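Local atomic coordinates of beta-fructofuranosidase, insoluble isoenzyme CWINV1 (Arabidopsis thaliana, PDB entry 2OXB), a protein that hydrolyses sucrose and 1-kestose, and more weakly neokestose and levan, as a cell-wall invertase of glycosyl hydrolase family 32. Residues 420-429 and 441-452. The protein carries 1 engineered substitution. Numbering follows the deposited sequence.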
ATOM      1  N   GLU A 420      29.301   3.107   5.049  1.00 38.92           N
ATOM      2  CA  GLU A 420      29.195   4.540   5.298  1.00 38.53           C
ATOM      3  C   GLU A 420      27.728   4.923   5.120  1.00 36.55           C
ATOM      4  O   GLU A 420      27.253   5.900   5.697  1.00 36.82           O
ATOM      5  CB  GLU A 420      30.097   5.356   4.351  1.00 40.70           C
ATOM      6  CG  GLU A 420      30.102   4.948   2.876  1.00 41.95           C
ATOM      7  CD  GLU A 420      31.114   3.856   2.576  1.00 40.81           C
ATOM      8  OE1 GLU A 420      30.816   2.678   2.863  1.00 41.76           O
ATOM      9  OE2 GLU A 420      32.206   4.185   2.065  1.00 39.09           O
ATOM     10  N   GLU A 421      27.014   4.140   4.317  1.00 33.81           N
ATOM     11  CA  GLU A 421      25.593   4.363   4.101  1.00 32.95           C
ATOM     12  C   GLU A 421      24.929   3.016   3.846  1.00 32.87           C
ATOM     13  O   GLU A 421      25.312   2.284   2.939  1.00 32.30           O
ATOM     14  CB  GLU A 421      25.339   5.338   2.932  1.00 30.72           C
ATOM     15  CG  GLU A 421      25.555   4.782   1.548  1.00 27.23           C
ATOM     16  CD  GLU A 421      25.496   5.852   0.462  1.00 27.55           C
ATOM     17  OE1 GLU A 421      25.725   5.515  -0.714  1.00 26.17           O
ATOM     18  OE2 GLU A 421      25.225   7.027   0.780  1.00 26.58           O
ATOM     19  N   TYR A 422      23.952   2.678   4.683  1.00 33.78           N
ATOM     20  CA  TYR A 422      23.222   1.415   4.577  1.00 33.85           C
ATOM     21  C   TYR A 422      21.816   1.570   5.157  1.00 33.66           C
ATOM     22  O   TYR A 422      21.519   2.533   5.878  1.00 31.90           O
ATOM     23  CB  TYR A 422      23.963   0.301   5.337  1.00 33.25           C
ATOM     24  CG  TYR A 422      24.153   0.629   6.795  1.00 34.49           C
ATOM     25  CD1 TYR A 422      23.193   0.275   7.746  1.00 34.28           C
ATOM     26  CD2 TYR A 422      25.230   1.423   7.206  1.00 35.93           C
ATOM     27  CE1 TYR A 422      23.299   0.722   9.068  1.00 34.11           C
ATOM     28  CE2 TYR A 422      25.344   1.876   8.517  1.00 34.51           C
ATOM     29  CZ  TYR A 422      24.373   1.528   9.444  1.00 34.59           C
ATOM     30  OH  TYR A 422      24.467   2.030  10.726  1.00 32.22           O
ATOM     31  N   THR A 423      20.950   0.616   4.822  1.00 32.59           N
ATOM     32  CA  THR A 423      19.581   0.613   5.317  1.00 30.12           C
ATOM     33  C   THR A 423      19.461  -0.630   6.166  1.00 30.01           C
ATOM     34  O   THR A 423      20.017  -1.664   5.826  1.00 33.80           O
ATOM     35  CB  THR A 423      18.583   0.622   4.153  1.00 28.26           C
ATOM     36  OG1 THR A 423      18.511   1.954   3.619  1.00 24.66           O
ATOM     37  CG2 THR A 423      17.208   0.182   4.617  1.00 25.84           C
ATOM     38  N   SER A 424      18.755  -0.538   7.282  1.00 29.63           N
ATOM     39  CA  SER A 424      18.683  -1.684   8.166  1.00 29.38           C
ATOM     40  C   SER A 424      17.338  -2.046   8.754  1.00 29.29           C
ATOM     41  O   SER A 424      16.928  -1.501   9.773  1.00 30.53           O
ATOM     42  CB  SER A 424      19.686  -1.475   9.295  1.00 31.04           C
ATOM     43  OG  SER A 424      19.633  -0.122   9.738  1.00 32.28           O
ATOM     44  N   VAL A 425      16.656  -2.980   8.106  1.00 27.92           N
ATOM     45  CA  VAL A 425      15.379  -3.455   8.599  1.00 25.83           C
ATOM     46  C   VAL A 425      15.736  -4.641   9.492  1.00 26.57           C
ATOM     47  O   VAL A 425      16.521  -5.512   9.102  1.00 26.06           O
ATOM     48  CB  VAL A 425      14.493  -3.923   7.450  1.00 25.01           C
ATOM     49  CG1 VAL A 425      13.235  -4.568   7.990  1.00 23.10           C
ATOM     50  CG2 VAL A 425      14.160  -2.738   6.553  1.00 26.49           C
ATOM     51  N   TYR A 426      15.174  -4.679  10.692  1.00 25.50           N
ATOM     52  CA  TYR A 426      15.494  -5.758  11.600  1.00 25.13           C
ATOM     53  C   TYR A 426      14.391  -6.003  12.611  1.00 25.75           C
ATOM     54  O   TYR A 426      13.325  -5.392  12.545  1.00 26.29           O
ATOM     55  CB  TYR A 426      16.797  -5.424  12.314  1.00 25.69           C
ATOM     56  CG  TYR A 426      16.762  -4.093  13.021  1.00 24.89           C
ATOM     57  CD1 TYR A 426      16.021  -3.925  14.185  1.00 26.50           C
ATOM     58  CD2 TYR A 426      17.451  -2.995  12.516  1.00 26.88           C
ATOM     59  CE1 TYR A 426      15.966  -2.702  14.836  1.00 26.18           C
ATOM     60  CE2 TYR A 426      17.402  -1.755  13.158  1.00 27.10           C
ATOM     61  CZ  TYR A 426      16.656  -1.618  14.319  1.00 25.91           C
ATOM     62  OH  TYR A 426      16.596  -0.403  14.964  1.00 24.30           O
ATOM     63  N   PHE A 427      14.680  -6.903  13.545  1.00 25.17           N
ATOM     64  CA  PHE A 427      13.762  -7.295  14.610  1.00 24.89           C
ATOM     65  C   PHE A 427      14.367  -7.067  15.989  1.00 25.60           C
ATOM     66  O   PHE A 427      15.588  -6.987  16.137  1.00 25.55           O
ATOM     67  CB  PHE A 427      13.435  -8.781  14.512  1.00 24.43           C
ATOM     68  CG  PHE A 427      12.548  -9.135  13.364  1.00 26.12           C
ATOM     69  CD1 PHE A 427      11.232  -8.676  13.327  1.00 25.73           C
ATOM     70  CD2 PHE A 427      13.010  -9.950  12.333  1.00 25.39           C
ATOM     71  CE1 PHE A 427      10.387  -9.024  12.285  1.00 22.80           C
ATOM     72  CE2 PHE A 427      12.170 -10.307  11.279  1.00 24.85           C
ATOM     73  CZ  PHE A 427      10.855  -9.842  11.257  1.00 23.63           C
ATOM     74  N   ARG A 428      13.487  -6.971  16.989  1.00 25.37           N
ATOM     75  CA  ARG A 428      13.845  -6.813  18.403  1.00 22.83           C
ATOM     76  C   ARG A 428      12.746  -7.515  19.200  1.00 23.77           C
ATOM     77  O   ARG A 428      11.576  -7.177  19.068  1.00 21.71           O
ATOM     78  CB  ARG A 428      13.881  -5.350  18.795  1.00 21.08           C
ATOM     79  CG  ARG A 428      15.132  -4.623  18.422  1.00 18.84           C
ATOM     80  CD  ARG A 428      14.781  -3.172  18.273  1.00 17.22           C
ATOM     81  NE  ARG A 428      15.944  -2.312  18.169  1.00 16.01           N
ATOM     82  CZ  ARG A 428      16.548  -1.771  19.210  1.00 14.04           C
ATOM     83  NH1 ARG A 428      16.093  -2.006  20.430  1.00 16.56           N
ATOM     84  NH2 ARG A 428      17.590  -0.983  19.025  1.00 17.04           N
ATOM     85  N   ILE A 429      13.122  -8.498  20.014  1.00 25.32           N
ATOM     86  CA  ILE A 429      12.145  -9.244  20.809  1.00 25.54           C
ATOM     87  C   ILE A 429      12.201  -8.869  22.289  1.00 26.48           C
ATOM     88  O   ILE A 429      13.265  -8.823  22.901  1.00 25.56           O
ATOM     89  CB  ILE A 429      12.364 -10.792  20.727  1.00 25.41           C
ATOM     90  CG1 ILE A 429      12.381 -11.275  19.273  1.00 25.33           C
ATOM     91  CG2 ILE A 429      11.287 -11.509  21.532  1.00 23.38           C
ATOM     92  CD1 ILE A 429      11.104 -11.049  18.505  1.00 28.13           C
ATOM     93  N   VAL A 441       7.099  -8.617  19.188  1.00 22.74           N
ATOM     94  CA  VAL A 441       8.060  -8.601  18.106  1.00 19.93           C
ATOM     95  C   VAL A 441       8.072  -7.255  17.413  1.00 16.58           C
ATOM     96  O   VAL A 441       7.095  -6.846  16.791  1.00 14.97           O
ATOM     97  CB  VAL A 441       7.745  -9.656  17.067  1.00 21.69           C
ATOM     98  CG1 VAL A 441       8.867  -9.700  16.039  1.00 20.78           C
ATOM     99  CG2 VAL A 441       7.559 -10.989  17.741  1.00 22.85           C
ATOM    100  N   LEU A 442       9.203  -6.584  17.529  1.00 12.46           N
ATOM    101  CA  LEU A 442       9.392  -5.285  16.941  1.00 12.69           C
ATOM    102  C   LEU A 442      10.079  -5.330  15.578  1.00 15.19           C
ATOM    103  O   LEU A 442      11.187  -5.854  15.448  1.00 16.43           O
ATOM    104  CB  LEU A 442      10.234  -4.418  17.870  1.00  7.07           C
ATOM    105  CG  LEU A 442      10.494  -3.037  17.274  1.00  5.08           C
ATOM    106  CD1 LEU A 442       9.179  -2.273  17.239  1.00  3.31           C
ATOM    107  CD2 LEU A 442      11.536  -2.292  18.080  1.00  3.89           C
ATOM    108  N   MET A 443       9.431  -4.780  14.560  1.00 17.28           N
ATOM    109  CA  MET A 443      10.055  -4.733  13.248  1.00 20.36           C
ATOM    110  C   MET A 443      10.406  -3.258  13.017  1.00 21.09           C
ATOM    111  O   MET A 443       9.521  -2.391  13.043  1.00 21.69           O
ATOM    112  CB  MET A 443       9.103  -5.250  12.148  1.00 20.65           C
ATOM    113  CG  MET A 443       9.826  -5.892  10.945  1.00 22.79           C
ATOM    114  SD  MET A 443       8.783  -6.289   9.479  1.00 26.79           S
ATOM    115  CE  MET A 443       9.382  -5.026   8.238  1.00 25.48           C
ATOM    116  N   CYS A 444      11.698  -2.977  12.837  1.00 21.04           N
ATOM    117  CA  CYS A 444      12.175  -1.614  12.581  1.00 22.21           C
ATOM    118  C   CYS A 444      12.805  -1.517  11.204  1.00 22.15           C
ATOM    119  O   CYS A 444      13.398  -2.475  10.713  1.00 20.92           O
ATOM    120  CB  CYS A 444      13.243  -1.193  13.585  1.00 23.76           C
ATOM    121  SG  CYS A 444      12.723  -0.988  15.319  1.00 24.36           S
ATOM    122  N   SER A 445      12.682  -0.344  10.592  1.00 23.36           N
ATOM    123  CA  SER A 445      13.259  -0.073   9.271  1.00 21.94           C
ATOM    124  C   SER A 445      13.984   1.257   9.387  1.00 21.56           C
ATOM    125  O   SER A 445      13.412   2.307   9.112  1.00 21.49           O
ATOM    126  CB  SER A 445      12.166   0.038   8.206  1.00 20.71           C
ATOM    127  OG  SER A 445      12.741   0.108   6.921  1.00 21.28           O
ATOM    128  N   ASP A 446      15.238   1.200   9.824  1.00 22.27           N
ATOM    129  CA  ASP A 446      16.049   2.397  10.010  1.00 22.91           C
ATOM    130  C   ASP A 446      16.463   3.059   8.699  1.00 23.70           C
ATOM    131  O   ASP A 446      16.912   2.394   7.758  1.00 23.57           O
ATOM    132  CB  ASP A 446      17.300   2.057  10.809  1.00 23.67           C
ATOM    133  CG  ASP A 446      17.518   3.004  11.957  1.00 25.24           C
ATOM    134  OD1 ASP A 446      16.851   2.815  13.009  1.00 24.28           O
ATOM    135  OD2 ASP A 446      18.342   3.939  11.795  1.00 22.93           O
ATOM    136  N   GLN A 447      16.338   4.380   8.653  1.00 24.34           N
ATOM    137  CA  GLN A 447      16.674   5.139   7.452  1.00 23.36           C
ATOM    138  C   GLN A 447      17.705   6.242   7.706  1.00 24.06           C
ATOM    139  O   GLN A 447      18.163   6.901   6.774  1.00 23.33           O
ATOM    140  CB  GLN A 447      15.381   5.716   6.888  1.00 22.61           C
ATOM    141  CG  GLN A 447      14.237   4.686   6.874  1.00 21.47           C
ATOM    142  CD  GLN A 447      14.306   3.740   5.681  1.00 21.45           C
ATOM    143  OE1 GLN A 447      13.755   2.635   5.709  1.00 20.52           O
ATOM    144  NE2 GLN A 447      14.970   4.183   4.615  1.00 18.89           N
ATOM    145  N   SER A 448      18.063   6.415   8.978  1.00 26.62           N
ATOM    146  CA  SER A 448      19.038   7.410   9.443  1.00 27.49           C
ATOM    147  C   SER A 448      20.340   7.502   8.639  1.00 27.40           C
ATOM    148  O   SER A 448      20.886   8.585   8.469  1.00 26.41           O
ATOM    149  CB  SER A 448      19.380   7.116  10.896  1.00 26.92           C
ATOM    150  OG  SER A 448      19.900   5.807  10.993  1.00 28.77           O
ATOM    151  N   ARG A 449      20.852   6.366   8.177  1.00 30.46           N
ATOM    152  CA  ARG A 449      22.080   6.348   7.381  1.00 32.88           C
ATOM    153  C   ARG A 449      21.837   5.769   5.979  1.00 34.90           C
ATOM    154  O   ARG A 449      22.781   5.368   5.305  1.00 36.13           O
ATOM    155  CB  ARG A 449      23.191   5.534   8.081  1.00 33.68           C
ATOM    156  CG  ARG A 449      23.932   6.249   9.241  1.00 33.05           C
ATOM    157  CD  ARG A 449      23.204   6.128  10.580  1.00 32.93           C
ATOM    158  NE  ARG A 449      23.064   7.417  11.262  1.00 33.60           N
ATOM    159  CZ  ARG A 449      24.078   8.211  11.604  1.00 32.81           C
ATOM    160  NH1 ARG A 449      25.329   7.854  11.337  1.00 33.14           N
ATOM    161  NH2 ARG A 449      23.838   9.369  12.207  1.00 28.32           N
ATOM    162  N   SER A 450      20.580   5.735   5.540  1.00 35.50           N
ATOM    163  CA  SER A 450      20.249   5.194   4.224  1.00 35.72           C
ATOM    164  C   SER A 450      21.026   5.814   3.067  1.00 36.08           C
ATOM    165  O   SER A 450      21.178   5.182   2.017  1.00 36.14           O
ATOM    166  CB  SER A 450      18.746   5.327   3.942  1.00 37.04           C
ATOM    167  OG  SER A 450      18.002   4.293   4.577  1.00 38.52           O
ATOM    168  N   SER A 451      21.513   7.039   3.244  1.00 35.68           N
ATOM    169  CA  SER A 451      22.264   7.697   2.185  1.00 36.08           C
ATOM    170  C   SER A 451      23.199   8.704   2.791  1.00 37.60           C
ATOM    171  O   SER A 451      23.129   8.976   3.991  1.00 38.51           O
ATOM    172  CB  SER A 451      21.335   8.416   1.222  1.00 36.58           C
ATOM    173  OG  SER A 451      20.995   9.688   1.716  1.00 37.16           O
ATOM    174  N   LEU A 452      24.075   9.256   1.954  1.00 38.65           N
ATOM    175  CA  LEU A 452      25.057  10.245   2.397  1.00 38.68           C
ATOM    176  C   LEU A 452      24.578  11.678   2.225  1.00 39.36           C
ATOM    177  O   LEU A 452      25.058  12.583   2.912  1.00 39.67           O
ATOM    178  CB  LEU A 452      26.377  10.062   1.640  1.00 37.43           C
ATOM    179  CG  LEU A 452      27.314   8.965   2.123  1.00 36.26           C
ATOM    180  CD1 LEU A 452      28.464   8.814   1.159  1.00 35.46           C
ATOM    181  CD2 LEU A 452      27.815   9.323   3.514  1.00 38.76           C
TER
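Residues 423-429 and 441-446 lie on the two strands of a beta hairpin, 423-431 and 439-446, in the C-terminal domain; the short segments run antiparallel at 172°. Paired backbone bonds link Tyr426 with Cys444 and Arg428 with Leu442; Tyr426 N reaches Cys444 O at 2.8 Å. On the face bearing Tyr426, Cys444 and Asp446, the phenol ring swings across to the neighbouring strand because chi1 of 55° sets CG between the backbone N and the carbonyl carbon. Its CE1 thereby rests 3.4 Å from Cys444 CB, with the sulfur, 4.7 Å from the ring centroid, approaching obliquely. The compact CB-SG of Cys444 fits against the tyrosine ring while SG is bonded to Cys395 of helix 391-397 in a disulfide. With an alanine here instead of Tyr426, Cys444 is likely to lose the ring that lies against its CB and sulfur, leaving a gap beside the disulfide. Next along this face, the aliphatic part of Arg428 lies alongside Leu442, CD to CD2 3.4 Å, while its NH2 makes a weak hydrogen bond to Asn399 O.

The domain is the beta sandwich known from family 32 enzymes, and the hairpin's other face turns apolar groups toward the opposing sheet. There Phe427 packs obliquely on Met443, CE1 to CG 3.5 Å, and both touch Leu475 of strand 473-480. The flexible thioether bends at chi3 (110°), and its CE comes 3.9 Å from Val425 CG1. Ile429 CD1 nestles against both methyls of Val441; the two beta-branched chains lie side by side on that face, pointing the same way.

A type I turn from Gln447 to Ser450 brings the small hydroxyl of Ser450 to Thr423, OG to OG1 2.6 Å, a hydrogen bond. Farther on, the extended chain of Glu421 crosses that of Leu452 at about a right angle, its OE1 accepting hydrogen bonds from Leu503 N and Ala504 N.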